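Local atomic coordinates of UDP-N-acetylglucosamine 4,6-dehydratase (Vibrio fischeri, PDB entry 3PVZ), a protein that binds NAD and probably acts as a lyase that dehydrates UDP-N-acetylglucosamine. Residues Q359-M364 against V376-I381; K147-S152 against E191-S196; Q216-N221 against K276-L281; G48-K53 against Q238-L243. One frame throughout, in Å; residues are numbered along the deposited sequence.

Overall arrangement
Interactions 2 and 4 belong to the NAD-binding Rossmann-type part of the chain, interaction 3 lies beside a small three-stranded parallel sheet, and interaction 1 joins the last two helices. Along the chain, interaction 4 opens first with helix 46-56 and ends in helix 237-250; interaction 2, which joins helix 131-154 to strand 194-198, falls wholly within that span, about 21 Å away between centres. Interaction 3 pairs helices 210-219 and 270-280 and interleaves with interaction 4 in sequence, their centres about 25 Å apart. Interactions 2 and 3 lie on opposite sides of the chain's centre. Interaction 4 is central and adjoins the NAD site, whereas interactions 1 and 3 shape parts away from it.

Interaction 1: residues Q359-M364 against V376-I381; sequences QKIGQM and VQLFFI
Leu378 reaches from helix 372-382 into a shallow seat formed by Lys360, Ile361 and Met364 on helix 351-367, and it accounts for more than half of the surface buried here. Its CG stands anti to the backbone N (chi1 174°), which carries both methyl groups toward the partner helix. CD2 does most of the touching. It lies 3.8 Å from CE of the selenomethionine at Met364 and 4.0 Å from CG1 of Ile361, whose side chain runs at about a right angle to that of Leu378. The other methyl, CD1, rests 4.1 Å from CB of Lys360; beyond CB the lysine bends at chi2 and leads its ammonium end away, so only the aliphatic root joins the apolar patch. The axes of the two short segments stay 11.4 Å apart and run nearly antiparallel, at 171°, a spacing bridged by this leucine. Phe357 of the first helix also touches Leu378, while Ile361 and Met364 both lean on Met135 of helix 131-154. The arrangement is that of an antiparallel helical hairpin at the C-terminal end of the chain, packed against the helical layer of the Rossmann-type fold and away from the annotated NAD site.

Interaction 2: residues K147-S152 against E191-S196; sequences KTIQQS and EEIAIS
Ile149 meets Ile193 and Ile195 where a helix of the Rossmann-type fold, 131-154, packs on strand 194-198 of the central sheet and the residues leading into it. The two branches of Ile149 divide the work: its CG2 is 3.9 Å from CG2 of Ile193, and its CD1 is 4.2 Å from CD1 of Ile195. The torsions explain the split. CG1 of Ile149 is anti to the carbonyl carbon (chi1 -60°), and an extended chi2 of 167° carries CD1 on toward Ile195, leaving CG2 for Ile193; the side chains of Ile149 and Ile195 cross at about a right angle. A third contact is looser, with CB of Ser152 lying 4.3 Å from CD1 of Ile193.

In the next shell, Leu186 and Lys189 of helix 174-189 and Tyr160 of strand 159-163 pack on Ile149. The strand itself is held to its neighbour by backbone hydrogen bonds of Ala194 and Ser196 with Tyr160. Toward the outer end, a water links the two segments, accepting from Gln150 NE2 and donating to Glu192 OE2, each at 2.7 Å. Ser152 turns its polar end back into its own helix rather than across the contact: OG donates to Thr148 O at 2.7 Å, 26° out of the carbonyl plane, while the backbone N of Ser152 reaches the same oxygen from the opposite face.

Interaction 3: residues Q216-N221 against K276-L281; sequences QRIQKN and KYLKQL
Ile218 is the bump of this contact, projecting from helix 210-219 into a hollow bounded by Tyr277, Leu278 and Leu281 of the segment 276-281. Its CG1 is anti to the carbonyl carbon (chi1 -65°), and a further bend at chi2 of -57° places CD1 against Leu278, 3.6 Å from that residue's CD2, the closest approach of the contact. CG1 meets the other two walls: it lies 4.0 Å from CD2 of Leu281, as these two side chains reach toward each other tip to tip, and 4.1 Å from CE2 of Tyr277, whose ring it approaches obliquely while the side chains slide past in opposite directions.

Two walls of the hollow also touch: CD2 of Leu281 sits 3.5 Å above the plane of the Tyr277 ring, offset toward its rim. Trp307 of strand 306-312 adds a further surface, touching both Ile218 and Leu278. Away from this contact the character changes, since Arg217 and, just past the helix end, Lys220 form salt bridges with Glu75 of the second subunit, Lys220 also with Asp79 of that subunit. The region thus joins an apolar seam within the chain to a charged subunit interface. Across the seam the atoms that meet are all carbon, which implies that the two segments are probably held by apolar packing only partly shielded from solvent, not by directed polar bonds.

Interaction 4: residues G48-K53 against Q238-L243; sequences GQAVTK and QESGEL
The helix that follows the first strand of the Rossmann-type fold, and carries Gly48 of a probable glycine-rich GxGxxG motif, here crosses helix 237-250 beside the NAD site. Ala50 and Gly241 form the centre of the crossing. CB of Ala50 lies 3.8 Å from CA of Gly241, and the CA atoms of Val51 and Gly241 are likewise only 3.8 Å apart. Gly241, having no side chain, lets its backbone lie close against Ala50 and Val51. The segment axes accordingly approach to 7.4 Å at a crossing angle of -65°. Val51 flanks the glycine, its CG2 3.6 Å from the carbonyl oxygen of Gly241, and Ser240 brings OG to 3.9 Å from CB of Ala50 while hydrogen-bonding to Pro237 O of its own helix. Ser240 also packs on Ile47, an NAD-binding residue. Within the first helix, Thr52 OG1 donates to Gly48 O at 2.8 Å from above the carbonyl plane, and the backbone N of Thr52 reaches that oxygen from the opposite face. With the hydroxyls of Ser240 and Thr52 each bonded within its own helix, the contact rests on small side chains set against the backbone of Gly241.

Interaction 1: residues Q359-M364 against V376-I381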
loop_
_atom_site.group_PDB
_atom_site.type_symbol
_atom_site.label_atom_id
_atom_site.label_comp_id
_atom_site.label_asym_id
_atom_site.label_seq_id
_atom_site.Cartn_x
_atom_site.Cartn_y
_atom_site.Cartn_z
ATOM N N GLN A 359 -7.951 26.650 -0.262
ATOM C CA GLN A 359 -7.600 27.582 -1.325
ATOM C C GLN A 359 -6.118 27.494 -1.689
ATOM O O GLN A 359 -5.784 27.333 -2.852
ATOM C CB GLN A 359 -7.988 29.028 -0.946
ATOM C CG GLN A 359 -7.756 30.037 -2.065
ATOM C CD GLN A 359 -7.859 31.490 -1.609
ATOM O OE1 GLN A 359 -7.693 31.812 -0.419
ATOM N NE2 GLN A 359 -8.130 32.385 -2.569
ATOM N N LYS A 360 -5.247 27.603 -0.691
ATOM C CA LYS A 360 -3.795 27.487 -0.883
ATOM C C LYS A 360 -3.324 26.105 -1.374
ATOM O O LYS A 360 -2.400 26.024 -2.165
ATOM C CB LYS A 360 -3.048 27.830 0.409
ATOM C CG LYS A 360 -3.142 29.275 0.801
ATOM C CD LYS A 360 -2.055 30.094 0.157
ATOM C CE LYS A 360 -2.259 31.589 0.394
ATOM N NZ LYS A 360 -3.597 32.070 -0.110
ATOM N N ILE A 361 -3.921 25.016 -0.888
ATOM C CA ILE A 361 -3.546 23.692 -1.392
ATOM C C ILE A 361 -3.992 23.543 -2.848
ATOM O O ILE A 361 -3.189 23.119 -3.688
ATOM C CB ILE A 361 -4.101 22.536 -0.552
ATOM C CG1 ILE A 361 -3.411 22.474 0.811
ATOM C CG2 ILE A 361 -3.876 21.200 -1.274
ATOM C CD1 ILE A 361 -2.023 21.835 0.774
ATOM N N GLY A 362 -5.250 23.900 -3.143
ATOM C CA GLY A 362 -5.795 23.853 -4.512
ATOM C C GLY A 362 -4.901 24.597 -5.526
ATOM O O GLY A 362 -4.690 24.106 -6.629
ATOM N N GLN A 363 -4.365 25.755 -5.120
ATOM C CA GLN A 363 -3.518 26.583 -5.989
ATOM C C GLN A 363 -2.131 25.985 -6.164
ATOM O O GLN A 363 -1.535 26.126 -7.213
ATOM C CB GLN A 363 -3.398 28.039 -5.480
ATOM C CG GLN A 363 -2.785 29.043 -6.525
ATOM C CD GLN A 363 -3.713 29.332 -7.747
ATOM O OE1 GLN A 363 -4.854 29.786 -7.582
ATOM N NE2 GLN A 363 -3.215 29.068 -8.967
HETATM N N MSE A 364 -1.587 25.341 -5.145
HETATM C CA MSE A 364 -0.360 24.610 -5.356
HETATM C C MSE A 364 -0.600 23.535 -6.424
HETATM O O MSE A 364 0.215 23.337 -7.301
HETATM C CB MSE A 364 0.126 23.975 -4.061
HETATM C CG MSE A 364 0.720 24.953 -3.063
HETATM SE SE MSE A 364 1.264 24.025 -1.434
HETATM C CE MSE A 364 0.423 25.236 -0.132
ATOM N N VAL A 376 4.857 23.750 4.896
ATOM C CA VAL A 376 5.211 24.040 6.291
ATOM C C VAL A 376 4.706 25.410 6.711
ATOM O O VAL A 376 4.154 25.560 7.793
ATOM C CB VAL A 376 6.720 23.970 6.561
ATOM C CG1 VAL A 376 7.028 24.432 7.990
ATOM C CG2 VAL A 376 7.243 22.550 6.342
ATOM N N GLN A 377 4.862 26.402 5.850
ATOM C CA GLN A 377 4.387 27.745 6.175
ATOM C C GLN A 377 2.874 27.804 6.320
ATOM O O GLN A 377 2.350 28.467 7.204
ATOM C CB GLN A 377 4.850 28.747 5.128
ATOM C CG GLN A 377 6.326 29.058 5.225
ATOM C CD GLN A 377 6.724 29.629 6.590
ATOM O OE1 GLN A 377 6.128 30.600 7.075
ATOM N NE2 GLN A 377 7.720 29.009 7.221
ATOM N N LEU A 378 2.167 27.118 5.442
ATOM C CA LEU A 378 0.738 27.002 5.584
ATOM C C LEU A 378 0.383 26.265 6.895
ATOM O O LEU A 378 -0.508 26.682 7.615
ATOM C CB LEU A 378 0.167 26.285 4.367
ATOM C CG LEU A 378 -1.302 25.921 4.356
ATOM C CD1 LEU A 378 -2.142 27.184 4.382
ATOM C CD2 LEU A 378 -1.528 25.090 3.101
ATOM N N PHE A 379 1.097 25.191 7.204
ATOM C CA PHE A 379 0.875 24.486 8.465
ATOM C C PHE A 379 1.116 25.389 9.682
ATOM O O PHE A 379 0.446 25.234 10.687
ATOM C CB PHE A 379 1.741 23.218 8.589
ATOM C CG PHE A 379 1.177 21.999 7.889
ATOM C CD1 PHE A 379 0.523 22.089 6.664
ATOM C CD2 PHE A 379 1.348 20.752 8.438
ATOM C CE1 PHE A 379 0.046 20.954 6.028
ATOM C CE2 PHE A 379 0.869 19.622 7.799
ATOM C CZ PHE A 379 0.224 19.730 6.594
ATOM N N PHE A 380 2.064 26.321 9.613
ATOM C CA PHE A 380 2.265 27.243 10.744
ATOM C C PHE A 380 1.057 28.171 10.940
ATOM O O PHE A 380 0.692 28.492 12.075
ATOM C CB PHE A 380 3.544 28.072 10.595
ATOM C CG PHE A 380 4.833 27.281 10.758
ATOM C CD1 PHE A 380 4.852 26.024 11.361
ATOM C CD2 PHE A 380 6.045 27.822 10.313
ATOM C CE1 PHE A 380 6.057 25.315 11.502
ATOM C CE2 PHE A 380 7.248 27.114 10.456
ATOM C CZ PHE A 380 7.245 25.862 11.061
ATOM N N ILE A 381 0.419 28.584 9.850
ATOM C CA ILE A 381 -0.785 29.426 9.955
ATOM C C ILE A 381 -1.941 28.596 10.506
ATOM O O ILE A 381 -2.668 29.044 11.378
ATOM C CB ILE A 381 -1.134 30.115 8.610
ATOM C CG1 ILE A 381 -0.140 31.275 8.372
ATOM C CG2 ILE A 381 -2.567 30.598 8.624
ATOM C CD1 ILE A 381 -0.122 31.870 6.943
#

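Interaction 2: residues K147-S152 against E191-S196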
loop_
_atom_site.group_PDB
_atom_site.type_symbol
_atom_site.label_atom_id
_atom_site.label_comp_id
_atom_site.label_asym_id
_atom_site.label_seq_id
_atom_site.Cartn_x
_atom_site.Cartn_y
_atom_site.Cartn_z
ATOM N N LYS A 147 -14.043 14.594 2.169
ATOM C CA LYS A 147 -14.943 14.166 1.098
ATOM C C LYS A 147 -15.799 12.942 1.467
ATOM O O LYS A 147 -16.984 12.921 1.198
ATOM C CB LYS A 147 -14.168 13.888 -0.212
ATOM C CG LYS A 147 -15.096 13.408 -1.380
ATOM C CD LYS A 147 -14.316 12.946 -2.576
ATOM C CE LYS A 147 -13.680 11.561 -2.348
ATOM N NZ LYS A 147 -12.980 11.163 -3.652
ATOM N N THR A 148 -15.206 11.903 2.033
ATOM C CA THR A 148 -15.956 10.668 2.338
ATOM C C THR A 148 -16.955 10.961 3.496
ATOM O O THR A 148 -18.014 10.387 3.587
ATOM C CB THR A 148 -15.038 9.543 2.722
ATOM O OG1 THR A 148 -14.173 9.983 3.779
ATOM C CG2 THR A 148 -14.153 8.991 1.478
ATOM N N ILE A 149 -16.613 11.852 4.391
ATOM C CA ILE A 149 -17.625 12.321 5.354
ATOM C C ILE A 149 -18.822 13.012 4.637
ATOM O O ILE A 149 -19.994 12.704 4.931
ATOM C CB ILE A 149 -17.056 13.271 6.435
ATOM C CG1 ILE A 149 -15.968 12.552 7.248
ATOM C CG2 ILE A 149 -18.176 13.687 7.418
ATOM C CD1 ILE A 149 -15.147 13.485 8.109
ATOM N N GLN A 150 -18.538 13.901 3.693
ATOM C CA GLN A 150 -19.609 14.595 2.948
ATOM C C GLN A 150 -20.468 13.594 2.172
ATOM O O GLN A 150 -21.701 13.667 2.190
ATOM C CB GLN A 150 -19.040 15.694 2.010
ATOM C CG GLN A 150 -20.136 16.470 1.291
ATOM C CD GLN A 150 -20.913 17.371 2.269
ATOM O OE1 GLN A 150 -20.306 18.089 3.005
ATOM N NE2 GLN A 150 -22.236 17.281 2.295
ATOM N N GLN A 151 -19.823 12.561 1.580
ATOM C CA GLN A 151 -20.550 11.558 0.865
ATOM C C GLN A 151 -21.399 10.728 1.837
ATOM O O GLN A 151 -22.462 10.220 1.478
ATOM C CB GLN A 151 -19.580 10.669 0.092
ATOM C CG GLN A 151 -18.811 11.404 -0.947
ATOM C CD GLN A 151 -17.765 10.538 -1.578
ATOM O OE1 GLN A 151 -17.171 9.679 -0.923
ATOM N NE2 GLN A 151 -17.514 10.765 -2.836
ATOM N N SER A 152 -20.923 10.554 3.053
ATOM C CA SER A 152 -21.693 9.857 4.061
ATOM C C SER A 152 -22.932 10.685 4.530
ATOM O O SER A 152 -24.028 10.110 4.700
ATOM C CB SER A 152 -20.792 9.525 5.249
ATOM O OG SER A 152 -19.722 8.664 4.867
ATOM N N GLU A 191 -20.801 18.923 13.020
ATOM C CA GLU A 191 -22.046 19.719 13.119
ATOM C C GLU A 191 -23.168 19.170 12.205
ATOM O O GLU A 191 -24.266 19.685 12.262
ATOM C CB GLU A 191 -21.772 21.197 12.762
ATOM C CG GLU A 191 -20.831 21.866 13.773
ATOM C CD GLU A 191 -20.309 23.233 13.356
ATOM O OE1 GLU A 191 -20.381 23.575 12.170
ATOM O OE2 GLU A 191 -19.775 23.958 14.232
ATOM N N GLU A 192 -22.874 18.171 11.351
ATOM C CA GLU A 192 -23.883 17.586 10.460
ATOM C C GLU A 192 -24.069 16.081 10.575
ATOM O O GLU A 192 -25.057 15.595 10.114
ATOM C CB GLU A 192 -23.536 17.851 9.010
ATOM C CG GLU A 192 -23.641 19.313 8.650
ATOM C CD GLU A 192 -23.296 19.541 7.231
ATOM O OE1 GLU A 192 -22.200 20.058 7.054
ATOM O OE2 GLU A 192 -24.087 19.167 6.317
ATOM N N ILE A 193 -23.097 15.367 11.120
ATOM C CA ILE A 193 -23.202 13.936 11.317
ATOM C C ILE A 193 -22.394 13.602 12.554
ATOM O O ILE A 193 -21.389 14.249 12.825
ATOM C CB ILE A 193 -22.625 13.165 10.084
ATOM C CG1 ILE A 193 -22.885 11.655 10.183
ATOM C CG2 ILE A 193 -21.157 13.419 9.947
ATOM C CD1 ILE A 193 -22.546 10.874 8.880
ATOM N N ALA A 194 -22.863 12.612 13.306
ATOM C CA ALA A 194 -22.119 12.015 14.388
ATOM C C ALA A 194 -20.758 11.412 13.920
ATOM O O ALA A 194 -20.715 10.489 13.083
ATOM C CB ALA A 194 -22.973 10.934 15.078
ATOM N N ILE A 195 -19.675 11.929 14.503
ATOM C CA ILE A 195 -18.323 11.456 14.249
ATOM C C ILE A 195 -17.679 11.036 15.567
ATOM O O ILE A 195 -17.671 11.803 16.547
ATOM C CB ILE A 195 -17.440 12.576 13.612
ATOM C CG1 ILE A 195 -18.057 13.064 12.299
ATOM C CG2 ILE A 195 -16.018 12.068 13.337
ATOM C CD1 ILE A 195 -17.286 14.184 11.598
ATOM N N SER A 196 -17.131 9.835 15.624
ATOM C CA SER A 196 -16.351 9.449 16.793
ATOM C C SER A 196 -15.016 8.872 16.346
ATOM O O SER A 196 -14.921 8.392 15.220
ATOM C CB SER A 196 -17.129 8.461 17.675
ATOM O OG SER A 196 -17.138 7.128 17.177
HETATM O O HOH W 1 -23.879 18.930 3.670
#

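Interaction 3: residues Q216-N221 against K276-L281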
loop_
_atom_site.group_PDB
_atom_site.type_symbol
_atom_site.label_atom_id
_atom_site.label_comp_id
_atom_site.label_asym_id
_atom_site.label_seq_id
_atom_site.Cartn_x
_atom_site.Cartn_y
_atom_site.Cartn_z
ATOM N N GLN A 216 10.138 -9.822 8.810
ATOM C CA GLN A 216 10.768 -9.773 7.503
ATOM C C GLN A 216 12.215 -10.135 7.637
ATOM O O GLN A 216 12.730 -10.973 6.894
ATOM C CB GLN A 216 10.591 -8.387 6.882
ATOM C CG GLN A 216 9.150 -8.032 6.614
ATOM C CD GLN A 216 8.536 -8.881 5.516
ATOM O OE1 GLN A 216 7.715 -9.747 5.790
ATOM N NE2 GLN A 216 8.930 -8.634 4.269
ATOM N N ARG A 217 12.872 -9.533 8.627
ATOM C CA ARG A 217 14.262 -9.842 8.892
ATOM C C ARG A 217 14.436 -11.345 9.114
ATOM O O ARG A 217 15.325 -11.953 8.527
ATOM C CB ARG A 217 14.809 -9.056 10.096
ATOM C CG ARG A 217 14.716 -7.529 10.008
ATOM C CD ARG A 217 15.647 -6.873 9.029
ATOM N NE ARG A 217 15.362 -7.150 7.621
ATOM C CZ ARG A 217 14.288 -6.743 6.936
ATOM N NH1 ARG A 217 13.293 -6.048 7.497
ATOM N NH2 ARG A 217 14.208 -7.050 5.660
ATOM N N ILE A 218 13.589 -11.956 9.927
ATOM C CA ILE A 218 13.722 -13.391 10.175
ATOM C C ILE A 218 13.549 -14.186 8.884
ATOM O O ILE A 218 14.279 -15.140 8.628
ATOM C CB ILE A 218 12.691 -13.935 11.196
ATOM C CG1 ILE A 218 12.917 -13.346 12.584
ATOM C CG2 ILE A 218 12.799 -15.464 11.290
ATOM C CD1 ILE A 218 14.323 -13.605 13.132
ATOM N N GLN A 219 12.576 -13.780 8.085
ATOM C CA GLN A 219 12.259 -14.455 6.840
ATOM C C GLN A 219 13.389 -14.345 5.784
ATOM O O GLN A 219 13.540 -15.229 4.923
ATOM C CB GLN A 219 10.973 -13.838 6.295
ATOM C CG GLN A 219 10.139 -14.704 5.419
ATOM C CD GLN A 219 8.845 -13.987 5.047
ATOM O OE1 GLN A 219 7.963 -13.790 5.900
ATOM N NE2 GLN A 219 8.742 -13.556 3.783
ATOM N N LYS A 220 14.162 -13.259 5.850
ATOM C CA LYS A 220 15.184 -12.975 4.853
ATOM C C LYS A 220 16.596 -13.208 5.385
ATOM O O LYS A 220 17.559 -12.700 4.828
ATOM C CB LYS A 220 15.029 -11.531 4.346
ATOM C CG LYS A 220 13.681 -11.267 3.685
ATOM C CD LYS A 220 13.517 -9.841 3.206
ATOM C CE LYS A 220 12.134 -9.659 2.510
ATOM N NZ LYS A 220 11.902 -8.268 1.936
ATOM N N ASN A 221 16.713 -13.974 6.467
ATOM C CA ASN A 221 17.984 -14.248 7.103
ATOM C C ASN A 221 18.864 -13.009 7.332
ATOM O O ASN A 221 20.092 -13.046 7.138
ATOM C CB ASN A 221 18.711 -15.358 6.323
ATOM C CG ASN A 221 18.213 -16.755 6.709
ATOM O OD1 ASN A 221 17.423 -17.370 5.982
ATOM N ND2 ASN A 221 18.663 -17.244 7.880
ATOM N N LYS A 276 12.314 -11.402 23.272
ATOM C CA LYS A 276 11.197 -12.320 23.544
ATOM C C LYS A 276 10.783 -13.094 22.309
ATOM O O LYS A 276 10.444 -14.275 22.393
ATOM C CB LYS A 276 9.972 -11.578 24.070
ATOM C CG LYS A 276 10.047 -11.282 25.548
ATOM C CD LYS A 276 9.154 -10.082 25.943
ATOM C CE LYS A 276 9.645 -9.395 27.241
ATOM N NZ LYS A 276 9.218 -10.089 28.499
ATOM N N TYR A 277 10.796 -12.397 21.178
ATOM C CA TYR A 277 10.300 -12.904 19.932
ATOM C C TYR A 277 11.262 -13.941 19.331
ATOM O O TYR A 277 10.825 -14.985 18.849
ATOM C CB TYR A 277 10.064 -11.721 19.005
ATOM C CG TYR A 277 9.684 -12.066 17.598
ATOM C CD1 TYR A 277 8.553 -12.810 17.316
ATOM C CD2 TYR A 277 10.450 -11.621 16.545
ATOM C CE1 TYR A 277 8.207 -13.112 16.025
ATOM C CE2 TYR A 277 10.121 -11.915 15.268
ATOM C CZ TYR A 277 9.004 -12.655 15.005
ATOM O OH TYR A 277 8.726 -12.921 13.701
ATOM N N LEU A 278 12.559 -13.659 19.397
ATOM C CA LEU A 278 13.588 -14.625 18.990
ATOM C C LEU A 278 13.568 -15.881 19.852
ATOM O O LEU A 278 13.730 -16.962 19.341
ATOM C CB LEU A 278 14.973 -13.993 19.047
ATOM C CG LEU A 278 15.236 -12.942 17.981
ATOM C CD1 LEU A 278 16.531 -12.181 18.242
ATOM C CD2 LEU A 278 15.263 -13.598 16.627
ATOM N N LYS A 279 13.349 -15.748 21.156
ATOM C CA LYS A 279 13.280 -16.927 22.037
ATOM C C LYS A 279 12.047 -17.761 21.736
ATOM O O LYS A 279 12.108 -18.985 21.752
ATOM C CB LYS A 279 13.269 -16.525 23.506
ATOM C CG LYS A 279 14.514 -15.776 23.918
ATOM C CD LYS A 279 14.788 -15.961 25.394
ATOM C CE LYS A 279 15.980 -15.146 25.862
ATOM N NZ LYS A 279 15.884 -14.980 27.329
ATOM N N GLN A 280 10.930 -17.094 21.452
ATOM C CA GLN A 280 9.701 -17.798 21.076
ATOM C C GLN A 280 9.899 -18.553 19.740
ATOM O O GLN A 280 9.266 -19.570 19.511
ATOM C CB GLN A 280 8.489 -16.837 21.041
ATOM C CG GLN A 280 7.248 -17.348 21.805
ATOM C CD GLN A 280 6.170 -16.269 22.053
ATOM O OE1 GLN A 280 6.017 -15.767 23.179
ATOM N NE2 GLN A 280 5.414 -15.926 21.004
ATOM N N LEU A 281 10.793 -18.050 18.880
ATOM C CA LEU A 281 11.190 -18.711 17.617
ATOM C C LEU A 281 12.317 -19.749 17.804
ATOM O O LEU A 281 12.705 -20.430 16.858
ATOM C CB LEU A 281 11.647 -17.650 16.584
ATOM C CG LEU A 281 10.650 -17.054 15.570
ATOM C CD1 LEU A 281 9.209 -17.214 16.025
ATOM C CD2 LEU A 281 10.964 -15.587 15.269
#

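Interaction 4: residues G48-K53 against Q238-L243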
loop_
_atom_site.group_PDB
_atom_site.type_symbol
_atom_site.label_atom_id
_atom_site.label_comp_id
_atom_site.label_asym_id
_atom_site.label_seq_id
_atom_site.Cartn_x
_atom_site.Cartn_y
_atom_site.Cartn_z
ATOM N N GLY A 48 -7.596 -1.674 9.797
ATOM C CA GLY A 48 -8.722 -1.920 8.895
ATOM C C GLY A 48 -9.174 -3.359 8.897
ATOM O O GLY A 48 -10.325 -3.661 9.032
ATOM N N GLN A 49 -8.252 -4.264 8.664
ATOM C CA GLN A 49 -8.611 -5.660 8.643
ATOM C C GLN A 49 -9.152 -6.082 9.980
ATOM O O GLN A 49 -10.073 -6.867 10.047
ATOM C CB GLN A 49 -7.417 -6.512 8.290
ATOM C CG GLN A 49 -6.845 -6.267 6.930
ATOM C CD GLN A 49 -5.934 -7.462 6.462
ATOM O OE1 GLN A 49 -6.010 -8.529 7.027
ATOM N NE2 GLN A 49 -5.110 -7.246 5.434
ATOM N N ALA A 50 -8.579 -5.588 11.054
ATOM C CA ALA A 50 -8.978 -6.080 12.360
ATOM C C ALA A 50 -10.406 -5.693 12.616
ATOM O O ALA A 50 -11.170 -6.506 13.128
ATOM C CB ALA A 50 -8.068 -5.581 13.486
ATOM N N VAL A 51 -10.773 -4.462 12.263
ATOM C CA VAL A 51 -12.125 -4.020 12.577
ATOM C C VAL A 51 -13.112 -4.694 11.585
ATOM O O VAL A 51 -14.264 -4.982 11.939
ATOM C CB VAL A 51 -12.246 -2.523 12.550
ATOM C CG1 VAL A 51 -12.100 -2.010 11.095
ATOM C CG2 VAL A 51 -13.606 -2.122 13.196
ATOM N N THR A 52 -12.632 -5.013 10.383
ATOM C CA THR A 52 -13.461 -5.696 9.375
ATOM C C THR A 52 -13.830 -7.100 9.862
ATOM O O THR A 52 -14.971 -7.536 9.768
ATOM C CB THR A 52 -12.724 -5.799 7.994
ATOM O OG1 THR A 52 -12.458 -4.488 7.468
ATOM C CG2 THR A 52 -13.600 -6.559 6.957
ATOM N N LYS A 53 -12.854 -7.764 10.459
ATOM C CA LYS A 53 -13.092 -9.073 11.076
ATOM C C LYS A 53 -14.035 -8.914 12.273
ATOM O O LYS A 53 -15.001 -9.641 12.363
ATOM C CB LYS A 53 -11.804 -9.696 11.490
ATOM C CG LYS A 53 -10.952 -9.998 10.276
ATOM C CD LYS A 53 -9.919 -11.023 10.541
ATOM C CE LYS A 53 -8.815 -10.475 11.375
ATOM N NZ LYS A 53 -7.754 -11.538 11.561
ATOM N N GLN A 238 -6.383 -7.556 17.291
ATOM C CA GLN A 238 -7.794 -7.720 17.647
ATOM C C GLN A 238 -8.269 -6.649 18.583
ATOM O O GLN A 238 -9.406 -6.200 18.512
ATOM C CB GLN A 238 -8.065 -9.061 18.287
ATOM C CG GLN A 238 -9.533 -9.275 18.684
ATOM C CD GLN A 238 -9.836 -10.741 18.957
ATOM O OE1 GLN A 238 -9.262 -11.617 18.323
ATOM N NE2 GLN A 238 -10.745 -11.010 19.897
ATOM N N GLU A 239 -7.385 -6.238 19.476
ATOM C CA GLU A 239 -7.715 -5.201 20.421
ATOM C C GLU A 239 -7.965 -3.899 19.691
ATOM O O GLU A 239 -8.895 -3.158 20.048
ATOM C CB GLU A 239 -6.595 -5.074 21.444
ATOM C CG GLU A 239 -6.644 -6.231 22.407
ATOM C CD GLU A 239 -5.543 -6.240 23.439
ATOM O OE1 GLU A 239 -4.482 -5.622 23.221
ATOM O OE2 GLU A 239 -5.772 -6.892 24.480
ATOM N N SER A 240 -7.163 -3.629 18.653
ATOM C CA SER A 240 -7.364 -2.417 17.821
ATOM C C SER A 240 -8.704 -2.453 17.112
ATOM O O SER A 240 -9.430 -1.473 17.035
ATOM C CB SER A 240 -6.205 -2.157 16.850
ATOM O OG SER A 240 -6.086 -3.121 15.840
ATOM N N GLY A 241 -9.042 -3.612 16.637
ATOM C CA GLY A 241 -10.297 -3.809 15.950
ATOM C C GLY A 241 -11.458 -3.670 16.887
ATOM O O GLY A 241 -12.484 -3.101 16.522
ATOM N N GLU A 242 -11.303 -4.166 18.107
ATOM C CA GLU A 242 -12.389 -4.081 19.081
ATOM C C GLU A 242 -12.659 -2.642 19.515
ATOM O O GLU A 242 -13.798 -2.247 19.673
ATOM C CB GLU A 242 -12.102 -4.976 20.274
ATOM C CG GLU A 242 -12.332 -6.443 19.974
ATOM C CD GLU A 242 -11.871 -7.388 21.113
ATOM O OE1 GLU A 242 -10.972 -7.019 21.909
ATOM O OE2 GLU A 242 -12.397 -8.523 21.181
ATOM N N LEU A 243 -11.594 -1.876 19.688
ATOM C CA LEU A 243 -11.702 -0.487 20.025
ATOM C C LEU A 243 -12.368 0.330 18.909
ATOM O O LEU A 243 -13.235 1.115 19.212
ATOM C CB LEU A 243 -10.308 0.080 20.335
ATOM C CG LEU A 243 -10.210 1.533 20.761
ATOM C CD1 LEU A 243 -10.843 1.698 22.101
ATOM C CD2 LEU A 243 -8.723 1.940 20.877
#